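Local coordinates for protein ElaA (PDB 5Z6N) that is a member of the GNAT superfamily and probably acts as an N-acetyltransferase that uses acetyl coenzyme A as acetyl donor, at residues Q22-V27 with I77-V82. Numbering follows the deposited sequence.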
loop_
_atom_site.group_PDB
_atom_site.type_symbol
_atom_site.label_atom_id
_atom_site.label_comp_id
_atom_site.label_asym_id
_atom_site.label_seq_id
_atom_site.Cartn_x
_atom_site.Cartn_y
_atom_site.Cartn_z
ATOM N N GLN B 22 -5.020 0.326 0.772
ATOM C CA GLN B 22 -5.620 0.719 -0.500
ATOM C C GLN B 22 -6.381 2.029 -0.368
ATOM O O GLN B 22 -6.359 2.866 -1.277
ATOM C CB GLN B 22 -6.542 -0.394 -0.997
ATOM C CG GLN B 22 -7.641 0.048 -1.938
ATOM C CD GLN B 22 -8.589 -1.091 -2.293
ATOM O OE1 GLN B 22 -8.367 -1.809 -3.262
ATOM N NE2 GLN B 22 -9.643 -1.261 -1.509
ATOM N N LEU B 23 -7.065 2.220 0.758
ATOM C CA LEU B 23 -7.758 3.475 1.016
ATOM C C LEU B 23 -6.782 4.586 1.384
ATOM O O LEU B 23 -6.994 5.745 1.005
ATOM C CB LEU B 23 -8.802 3.250 2.114
ATOM C CG LEU B 23 -9.832 4.304 2.512
ATOM C CD1 LEU B 23 -9.260 5.174 3.605
ATOM C CD2 LEU B 23 -10.288 5.138 1.319
ATOM N N ARG B 24 -5.701 4.251 2.093
ATOM C CA ARG B 24 -4.659 5.235 2.367
ATOM C C ARG B 24 -3.973 5.671 1.081
ATOM O O ARG B 24 -3.727 6.865 0.868
ATOM C CB ARG B 24 -3.640 4.665 3.354
ATOM C CG ARG B 24 -3.990 4.882 4.817
ATOM C CD ARG B 24 -3.399 3.787 5.677
ATOM N NE ARG B 24 -1.940 3.811 5.660
ATOM C CZ ARG B 24 -1.175 3.114 6.493
ATOM N NH1 ARG B 24 0.144 3.192 6.408
ATOM N NH2 ARG B 24 -1.728 2.342 7.418
ATOM N N CYS B 25 -3.646 4.710 0.215
ATOM C CA CYS B 25 -3.079 5.039 -1.087
ATOM C C CYS B 25 -4.028 5.925 -1.886
ATOM O O CYS B 25 -3.614 6.927 -2.481
ATOM C CB CYS B 25 -2.767 3.750 -1.853
ATOM S SG CYS B 25 -1.809 3.974 -3.365
ATOM N N ALA B 26 -5.317 5.575 -1.884
ATOM C CA ALA B 26 -6.297 6.307 -2.681
ATOM C C ALA B 26 -6.430 7.760 -2.240
ATOM O O ALA B 26 -6.815 8.619 -3.042
ATOM C CB ALA B 26 -7.653 5.609 -2.600
ATOM N N VAL B 27 -6.111 8.060 -0.985
ATOM C CA VAL B 27 -6.324 9.401 -0.452
ATOM C C VAL B 27 -5.047 10.220 -0.320
ATOM O O VAL B 27 -5.005 11.392 -0.715
ATOM C CB VAL B 27 -6.977 9.336 0.940
ATOM C CG1 VAL B 27 -6.930 10.696 1.604
ATOM C CG2 VAL B 27 -8.411 8.838 0.825
ATOM N N ILE B 77 -1.587 10.135 16.699
ATOM C CA ILE B 77 -2.686 9.838 15.788
ATOM C C ILE B 77 -2.284 10.316 14.400
ATOM O O ILE B 77 -1.689 11.390 14.255
ATOM C CB ILE B 77 -4.001 10.502 16.239
ATOM C CG1 ILE B 77 -4.455 9.950 17.587
ATOM C CG2 ILE B 77 -5.095 10.301 15.202
ATOM C CD1 ILE B 77 -5.753 10.557 18.066
ATOM N N GLY B 78 -2.593 9.516 13.385
ATOM C CA GLY B 78 -2.262 9.890 12.023
ATOM C C GLY B 78 -3.046 9.056 11.034
ATOM O O GLY B 78 -3.765 8.124 11.406
ATOM N N ARG B 79 -2.888 9.414 9.755
ATOM C CA ARG B 79 -3.553 8.745 8.630
ATOM C C ARG B 79 -5.073 8.915 8.681
ATOM O O ARG B 79 -5.822 8.048 8.220
ATOM C CB ARG B 79 -3.183 7.258 8.561
ATOM C CG ARG B 79 -1.708 6.980 8.378
ATOM C CD ARG B 79 -1.136 7.787 7.226
ATOM N NE ARG B 79 -0.076 7.073 6.528
ATOM C CZ ARG B 79 1.208 7.146 6.865
ATOM N NH1 ARG B 79 2.116 6.471 6.180
ATOM N NH2 ARG B 79 1.589 7.870 7.906
ATOM N N VAL B 80 -5.539 10.041 9.218
ATOM C CA VAL B 80 -6.963 10.244 9.465
ATOM C C VAL B 80 -7.691 10.403 8.136
ATOM O O VAL B 80 -7.387 11.313 7.354
ATOM C CB VAL B 80 -7.186 11.461 10.373
ATOM C CG1 VAL B 80 -8.677 11.688 10.611
ATOM C CG2 VAL B 80 -6.424 11.281 11.691
ATOM N N ILE B 81 -8.657 9.520 7.871
ATOM C CA ILE B 81 -9.347 9.492 6.586
ATOM C C ILE B 81 -10.848 9.350 6.778
ATOM O O ILE B 81 -11.313 8.606 7.648
ATOM C CB ILE B 81 -8.852 8.349 5.676
ATOM C CG1 ILE B 81 -7.338 8.404 5.496
ATOM C CG2 ILE B 81 -9.535 8.430 4.324
ATOM C CD1 ILE B 81 -6.796 7.259 4.684
ATOM N N VAL B 82 -11.599 10.075 5.952
ATOM C CA VAL B 82 -12.968 9.743 5.585
ATOM C C VAL B 82 -13.005 9.606 4.070
ATOM O O VAL B 82 -12.407 10.417 3.354
ATOM C CB VAL B 82 -13.971 10.812 6.063
ATOM C CG1 VAL B 82 -15.355 10.521 5.507
ATOM C CG2 VAL B 82 -13.994 10.887 7.582
#
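Ile-81 meets three residues of segment 22-27: Leu-23, Arg-24 and Val-27. Its CG2 and CD1 both touch CD1 of Leu-23, the two side chains reaching toward each other tip to tip. The same CG2 lies 3.7 Å from Val-27 CG2, again tip to tip. CG1 of Ile-81 is anti to its carbonyl carbon (chi1 -54°), which leaves CG2 anti to the backbone N and sends CD1 to Arg-24. There CD1 sits 3.7 Å from Arg-24 CG, with the two side chains crossing at about a right angle. No hydrogen bond links the two segments.

Beyond this apolar patch two arginines come together. Arg-24 NH1 is 3.8 Å from Arg-79 NH1, and the guanidinium planes are turned 77° apart. CG of Arg-79 lies over one face of the Arg-24 guanidinium, offset toward its rim and 4.2 Å from Arg-24 NE. A bend at chi3 turns the Arg-24 guanidinium aside, toward that of Arg-79.

Acidic partners probably offset the repulsion between these like charges. Asp-38 OD1 forms salt bridges with NE of both arginines, and Asp-43 OD1 takes Arg-24 NH2. An alanine at Arg-24 would probably leave Asp-43 without its arginine mate, Asp-38 with one fewer, and a gap beside Ile-81 CD1.

Phe-28, the next residue after Val-27, also packs on Arg-79 and Ile-81. The axes of the two segments approach to 9.5 Å at 84°, so the helix runs across the strand. Helix 14-31 packs here on one face of the central sheet. Val-80 and Val-82 meet helix 91-106 on the other face. As in the GNAT fold, strand 75-82 leads into helix 91-106 and pairs with parallel strand 112-117. The irregular Arg-79 backbone is consistent with the usual fourth-strand bulge beside the acetyl coenzyme A site.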